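Local coordinates for protein dihydropteridine reductase (Caenorhabditis elegans, PDB 1OOE) that probably reduces quinonoid dihydrobiopterin to tetrahydrobiopterin with NADH or NADPH, working as a homodimer of the short-chain dehydrogenase/reductase family, at residues L125-A130 / H152-L157; L99-S104 / G144-A149; S194-S199 / I224-G229. All blocks are in the same frame, centred on the assembly; numbering follows the deposited sequence.

How the contacts relate
All three contacts are largely buried. Contacts 1 and 2 share helix 141-158 and touch the second subunit; contact 3 lies farthest from the chain's centre, at the end of the sheet's C-terminal hairpin, with S194 partly exposed and no other chain against it. Contact 1 is helix on sheet and almost wholly leucine. Contact 2 is helix on helix, with a small apolar patch around A146 beside a watered S104-K147 edge. Contact 3 is the most polar, a loop held to strand 221-227 by hydroxyls and waters. K147 ties the first two together, since its NZ, 3.1 Å from T128 O, reaches the end of the strand used in contact 1. Contacts 1 and 3 reach the same sheet.

Contact 1. Residues L125-A130 / H152-L157; sequences LQLTGA and HLTSSL
Two leucines of one strand meet a leucine-rich ridge on the helix that covers it. L127 is the main bump: with CG anti to the carbonyl carbon (chi1 -57°), its CD1 enters the shallow hollow between L153, T154 and L157, one helical turn in length. The methyl lies 4.2 Å from L153 CD2 at one end of this hollow and 4.3 Å from L157 CD1 at the other, and T154 closes it with OG1, 3.8 Å from L127 CD1. The hydroxyl's hydrogen bonds run to T172 OG1 and V150 O; against the methyl it simply packs.

The helix answers with a bump of its own. L157 CD1 rests in the dip over L125 CD2 and L127 CD1, meeting L125 CD2 at 3.9 Å, the two side chains crossing at about a right angle. L125 holds its CG anti to the backbone N (chi1 165°), unlike L127.

Strand 123-128 lies between strands 73-78 and 169-175. The axes of 125-128 and 152-157 run nearly antiparallel (162°), helix 141-158 being the return helix of the beta-alpha-beta crossover to strand 169-175. Beyond the helix comes the second subunit, whose I141 packs on L153 and whose A88 packs on L157.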
# COMPACT_ATOMS: atom_id res chain seq x y z
N LEU A 125 -0.61 20.22 -2.73
CA LEU A 125 -1.38 18.98 -2.80
C LEU A 125 -1.36 18.45 -1.37
O LEU A 125 -0.29 18.29 -0.78
CB LEU A 125 -0.74 17.94 -3.73
CG LEU A 125 -1.28 16.51 -3.56
CD1 LEU A 125 -2.74 16.44 -4.01
CD2 LEU A 125 -0.43 15.53 -4.37
N GLN A 126 -2.53 18.21 -0.80
CA GLN A 126 -2.61 17.67 0.56
C GLN A 126 -3.31 16.33 0.53
O GLN A 126 -4.35 16.16 -0.11
CB GLN A 126 -3.35 18.65 1.48
CG GLN A 126 -3.73 18.08 2.84
CD GLN A 126 -5.14 17.51 2.85
OE1 GLN A 126 -6.07 18.15 2.36
NE2 GLN A 126 -5.31 16.32 3.43
N LEU A 127 -2.72 15.35 1.22
CA LEU A 127 -3.28 14.01 1.30
C LEU A 127 -3.52 13.68 2.76
O LEU A 127 -3.03 14.36 3.66
CB LEU A 127 -2.31 12.98 0.70
CG LEU A 127 -1.86 13.19 -0.75
CD1 LEU A 127 -0.86 12.10 -1.12
CD2 LEU A 127 -3.06 13.17 -1.69
N THR A 128 -4.27 12.61 3.00
CA THR A 128 -4.57 12.21 4.36
C THR A 128 -3.97 10.84 4.66
O THR A 128 -4.31 9.86 4.01
CB THR A 128 -6.08 12.18 4.60
OG1 THR A 128 -6.63 13.48 4.34
CG2 THR A 128 -6.38 11.80 6.05
N GLY A 129 -3.06 10.80 5.63
CA GLY A 129 -2.43 9.55 6.00
C GLY A 129 -3.09 8.97 7.23
O GLY A 129 -4.31 9.05 7.37
N ALA A 130 -2.30 8.37 8.12
CA ALA A 130 -2.84 7.80 9.35
C ALA A 130 -1.73 7.61 10.39
O ALA A 130 -0.78 6.87 10.17
CB ALA A 130 -3.51 6.46 9.05
N HIS A 152 3.89 6.22 1.50
CA HIS A 152 4.97 6.04 0.54
C HIS A 152 4.75 6.91 -0.69
O HIS A 152 5.70 7.51 -1.22
CB HIS A 152 5.12 4.57 0.12
CG HIS A 152 6.36 4.32 -0.67
ND1 HIS A 152 6.41 4.45 -2.04
CD2 HIS A 152 7.63 4.07 -0.27
CE1 HIS A 152 7.66 4.30 -2.45
NE2 HIS A 152 8.42 4.07 -1.40
N LEU A 153 3.50 6.98 -1.13
CA LEU A 153 3.13 7.79 -2.29
C LEU A 153 3.57 9.23 -2.04
O LEU A 153 4.08 9.91 -2.93
CB LEU A 153 1.61 7.74 -2.50
CG LEU A 153 0.98 8.76 -3.46
CD1 LEU A 153 1.54 8.58 -4.86
CD2 LEU A 153 -0.52 8.58 -3.47
N THR A 154 3.36 9.67 -0.80
CA THR A 154 3.75 11.02 -0.41
C THR A 154 5.24 11.25 -0.63
O THR A 154 5.65 12.28 -1.18
CB THR A 154 3.40 11.26 1.07
OG1 THR A 154 1.98 11.17 1.23
CG2 THR A 154 3.87 12.64 1.52
N SER A 155 6.07 10.28 -0.23
CA SER A 155 7.51 10.44 -0.40
C SER A 155 7.92 10.44 -1.87
O SER A 155 8.81 11.19 -2.25
CB SER A 155 8.28 9.34 0.36
OG SER A 155 8.18 8.07 -0.26
N SER A 156 7.26 9.63 -2.69
CA SER A 156 7.59 9.58 -4.11
C SER A 156 7.20 10.88 -4.82
O SER A 156 7.93 11.37 -5.67
CB SER A 156 6.89 8.40 -4.79
OG SER A 156 7.41 7.17 -4.32
N LEU A 157 6.04 11.44 -4.47
CA LEU A 157 5.58 12.68 -5.09
C LEU A 157 6.46 13.89 -4.75
O LEU A 157 6.63 14.79 -5.57
CB LEU A 157 4.13 12.97 -4.68
CG LEU A 157 3.08 11.97 -5.15
CD1 LEU A 157 1.75 12.28 -4.49
CD2 LEU A 157 2.94 12.02 -6.67

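Contact 2. Residues L99-S104 / G144-A149; sequences LMIKQS and GMAKAA
Helices 93-118 and 141-158 meet here in the Rossmann-type fold of the short-chain dehydrogenases, where the equivalent pair commonly builds a four-helix dimer interface; the second subunit accordingly packs W53 on I101 and L153 on M145. K147 follows Y143 in the spacing of the family's YxxxK motif.

The apolar part centres on A146, and its small side chain suits the close approach of the axes of 99-104 and 144-149, 8.5 Å at a crossing angle of -30°. A146 CB rests on the backbone of helix 93-118, 3.5 Å from M100 O, and beside M100 CB. The M100 chain then bends at chi2 and chi3 and leads off toward A84. From the next residue, I101, CD1 extends to within 4.1 Å of A146 CA.

The polar part joins S104 to K147, whose side chain bends at chi2 and then runs out extended, carrying CE to 3.2 Å from S104 OG. The ammonium group donates to T128 O, at the end of strand 123-128, and to two waters that link it to the serine. One water accepts from K147 NZ at 2.8 Å and holds S104 OG weakly; the other lies 3.1 Å from K147 NZ and 2.6 Å from S104 OG.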
# COMPACT_ATOMS: atom_id res chain seq x y z
N LEU A 99 -11.63 -2.87 0.69
CA LEU A 99 -12.35 -1.62 0.88
C LEU A 99 -11.40 -0.48 1.25
O LEU A 99 -11.61 0.66 0.83
CB LEU A 99 -13.41 -1.77 1.98
CG LEU A 99 -14.61 -2.66 1.65
CD1 LEU A 99 -15.47 -2.82 2.90
CD2 LEU A 99 -15.43 -2.04 0.53
N MET A 100 -10.37 -0.79 2.03
CA MET A 100 -9.42 0.24 2.45
C MET A 100 -8.52 0.73 1.32
O MET A 100 -8.16 1.91 1.29
CB MET A 100 -8.59 -0.26 3.63
CG MET A 100 -9.41 -0.40 4.91
SD MET A 100 -10.26 1.15 5.39
CE MET A 100 -11.87 0.96 4.60
N ILE A 101 -8.16 -0.15 0.39
CA ILE A 101 -7.34 0.28 -0.74
C ILE A 101 -8.22 1.20 -1.59
O ILE A 101 -7.79 2.29 -1.99
CB ILE A 101 -6.89 -0.92 -1.61
CG1 ILE A 101 -5.88 -1.79 -0.85
CG2 ILE A 101 -6.31 -0.41 -2.93
CD1 ILE A 101 -4.52 -1.15 -0.64
N LYS A 102 -9.45 0.77 -1.84
CA LYS A 102 -10.39 1.54 -2.64
C LYS A 102 -10.72 2.91 -2.05
O LYS A 102 -10.92 3.88 -2.79
CB LYS A 102 -11.69 0.74 -2.85
CG LYS A 102 -11.53 -0.43 -3.80
CD LYS A 102 -12.74 -1.36 -3.78
CE LYS A 102 -12.62 -2.41 -4.88
NZ LYS A 102 -13.63 -3.51 -4.74
N GLN A 103 -10.76 2.99 -0.73
CA GLN A 103 -11.10 4.24 -0.06
C GLN A 103 -9.94 5.23 0.12
O GLN A 103 -10.13 6.43 -0.08
CB GLN A 103 -11.75 3.95 1.29
CG GLN A 103 -13.19 3.47 1.17
CD GLN A 103 -13.78 3.04 2.50
OE1 GLN A 103 -13.57 3.68 3.52
NE2 GLN A 103 -14.54 1.95 2.48
N SER A 104 -8.77 4.74 0.50
CA SER A 104 -7.61 5.61 0.73
C SER A 104 -6.60 5.69 -0.42
O SER A 104 -6.13 6.78 -0.76
CB SER A 104 -6.86 5.18 1.99
OG SER A 104 -7.60 5.49 3.16
N GLY A 144 -4.03 -0.41 7.87
CA GLY A 144 -2.61 -0.12 8.01
C GLY A 144 -1.87 -0.16 6.68
O GLY A 144 -1.10 0.76 6.38
N MET A 145 -2.09 -1.22 5.90
CA MET A 145 -1.46 -1.40 4.59
C MET A 145 -1.78 -0.27 3.63
O MET A 145 -0.90 0.29 2.97
CB MET A 145 -1.94 -2.68 3.91
CG MET A 145 -1.50 -3.97 4.52
SD MET A 145 -1.72 -5.23 3.26
CE MET A 145 -3.48 -5.47 3.26
N ALA A 146 -3.08 0.02 3.53
CA ALA A 146 -3.58 1.06 2.64
C ALA A 146 -2.95 2.41 2.96
O ALA A 146 -2.45 3.10 2.08
CB ALA A 146 -5.10 1.15 2.74
N LYS A 147 -2.98 2.77 4.24
CA LYS A 147 -2.41 4.05 4.64
C LYS A 147 -0.89 4.10 4.49
O LYS A 147 -0.33 5.15 4.20
CB LYS A 147 -2.84 4.39 6.08
CG LYS A 147 -4.32 4.74 6.20
CD LYS A 147 -4.65 6.06 5.51
CE LYS A 147 -6.08 6.51 5.81
NZ LYS A 147 -6.36 7.87 5.25
N ALA A 148 -0.21 2.96 4.68
CA ALA A 148 1.24 2.94 4.51
C ALA A 148 1.56 3.24 3.05
O ALA A 148 2.56 3.88 2.75
CB ALA A 148 1.82 1.57 4.91
N ALA A 149 0.71 2.76 2.14
CA ALA A 149 0.92 3.01 0.72
C ALA A 149 0.78 4.51 0.46
O ALA A 149 1.55 5.08 -0.31
CB ALA A 149 -0.09 2.23 -0.12
O HOH W 1 -5.98 8.35 2.47
O HOH W 2 -9.14 7.45 3.95

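Contact 3. Residues S194-S199 / I224-G229; sequences SWTPLS and ITTENG
The loop that leads into helix 198-210 passes here over the end of strand 221-227, just before that strand turns back in the C-terminal beta-hairpin. The side chains of I224 and T226 face the loop, whereas T225 between them points away, the usual alternation along a strand.

At the centre two threonine hydroxyls meet tip to tip: T196 OG1 and T226 OG1 form a hydrogen bond of 2.7 Å, in which either could be the donor. Both residues have the same first torsion (chi1 -57°), with OG1 beside the backbone N, and their side chains cross obliquely. Each hydroxyl has a further partner, T226 OG1 in S231 of strand 230-235 and T196 OG1, weakly, in T177 O, so this buried polar pair belongs to a wider network. Beside it T226 CG2 lies against the W195 carbonyl, 3.6 Å from W195 O, while methyl meets methyl where T196 CG2 lies 4.0 Å from I224 CG2. The indole of W195 turns the other way and stacks on H192.

Where the backbones come close, one water bridges them in place of direct strand pairing: it is hydrogen-bonded to S194 O at 2.6 Å and accepts from T226 N at 3.0 Å. A second water links a side chain to a carbonyl, sitting 2.7 Å from T196 OG1 and hydrogen-bonded to I224 O. Next to the first, S194 CA makes a CA-H...O contact of 3.0 Å with T226 O, with an angle of 137° at the hydrogen. The serine hydroxyl bonds instead to D191 O.

The loop thus crosses T226 just before the chain reverses at N228 and G229, a type I' turn, and the contact is that of a loop laid on the strand end of a beta-hairpin at the edge of a Rossmann-type sheet.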
# COMPACT_ATOMS: atom_id res chain seq x y z
N SER A 194 -8.60 17.40 24.16
CA SER A 194 -7.60 16.69 23.36
C SER A 194 -8.12 16.43 21.95
O SER A 194 -7.53 15.66 21.20
CB SER A 194 -7.24 15.36 24.03
OG SER A 194 -8.38 14.54 24.17
N TRP A 195 -9.22 17.08 21.60
CA TRP A 195 -9.82 16.93 20.28
C TRP A 195 -9.44 18.10 19.37
O TRP A 195 -9.56 19.26 19.76
CB TRP A 195 -11.35 16.87 20.41
CG TRP A 195 -11.87 15.57 20.93
CD1 TRP A 195 -11.19 14.66 21.70
CD2 TRP A 195 -13.17 15.01 20.71
NE1 TRP A 195 -11.99 13.57 21.96
CE2 TRP A 195 -13.21 13.77 21.37
CE3 TRP A 195 -14.30 15.45 20.01
CZ2 TRP A 195 -14.35 12.95 21.36
CZ3 TRP A 195 -15.43 14.65 20.00
CH2 TRP A 195 -15.44 13.41 20.67
N THR A 196 -8.98 17.80 18.15
CA THR A 196 -8.59 18.84 17.21
C THR A 196 -9.80 19.41 16.48
O THR A 196 -10.58 18.66 15.88
CB THR A 196 -7.59 18.31 16.15
OG1 THR A 196 -6.44 17.75 16.80
CG2 THR A 196 -7.13 19.44 15.23
N PRO A 197 -9.99 20.74 16.52
CA PRO A 197 -11.12 21.37 15.84
C PRO A 197 -10.87 21.30 14.33
O PRO A 197 -9.73 21.40 13.89
CB PRO A 197 -11.06 22.82 16.34
CG PRO A 197 -10.39 22.70 17.66
CD PRO A 197 -9.30 21.70 17.39
N LEU A 198 -11.93 21.12 13.56
CA LEU A 198 -11.77 21.04 12.11
C LEU A 198 -11.20 22.34 11.56
O LEU A 198 -10.44 22.33 10.58
CB LEU A 198 -13.11 20.72 11.44
CG LEU A 198 -13.83 19.44 11.90
CD1 LEU A 198 -15.08 19.23 11.06
CD2 LEU A 198 -12.89 18.24 11.76
N SER A 199 -11.54 23.46 12.19
CA SER A 199 -11.05 24.77 11.76
C SER A 199 -9.53 24.88 11.81
O SER A 199 -8.94 25.66 11.06
CB SER A 199 -11.68 25.88 12.61
OG SER A 199 -11.28 25.79 13.97
N ILE A 224 -0.94 15.49 14.00
CA ILE A 224 -1.62 16.60 14.65
C ILE A 224 -2.26 16.16 15.96
O ILE A 224 -3.10 15.26 15.98
CB ILE A 224 -2.67 17.20 13.72
CG1 ILE A 224 -1.99 17.64 12.41
CG2 ILE A 224 -3.36 18.39 14.39
CD1 ILE A 224 -2.93 18.19 11.37
N THR A 225 -1.85 16.80 17.04
CA THR A 225 -2.36 16.49 18.37
C THR A 225 -2.89 17.73 19.10
O THR A 225 -2.50 18.86 18.79
CB THR A 225 -1.25 15.85 19.24
OG1 THR A 225 -0.12 16.72 19.30
CG2 THR A 225 -0.81 14.51 18.64
N THR A 226 -3.77 17.50 20.05
CA THR A 226 -4.35 18.58 20.84
C THR A 226 -4.31 18.19 22.31
O THR A 226 -4.72 17.09 22.67
CB THR A 226 -5.81 18.86 20.42
OG1 THR A 226 -5.87 19.15 19.02
CG2 THR A 226 -6.37 20.06 21.19
N GLU A 227 -3.80 19.09 23.14
CA GLU A 227 -3.70 18.84 24.58
C GLU A 227 -3.95 20.15 25.30
O GLU A 227 -3.36 21.18 24.96
CB GLU A 227 -2.32 18.30 24.95
CG GLU A 227 -2.16 17.98 26.42
CD GLU A 227 -0.76 17.52 26.77
OE1 GLU A 227 -0.31 16.50 26.21
OE2 GLU A 227 -0.11 18.19 27.60
N ASN A 228 -4.82 20.13 26.31
CA ASN A 228 -5.15 21.33 27.06
C ASN A 228 -5.73 22.40 26.15
O ASN A 228 -5.55 23.60 26.38
CB ASN A 228 -3.91 21.87 27.77
CG ASN A 228 -3.50 21.03 28.96
OD1 ASN A 228 -3.18 19.85 28.82
ND2 ASN A 228 -3.52 21.63 30.15
N GLY A 229 -6.42 21.96 25.10
CA GLY A 229 -7.04 22.89 24.16
C GLY A 229 -6.14 23.47 23.09
O GLY A 229 -6.60 24.21 22.21
O HOH W 3 -5.31 14.95 20.01
O HOH W 4 -5.59 15.21 17.19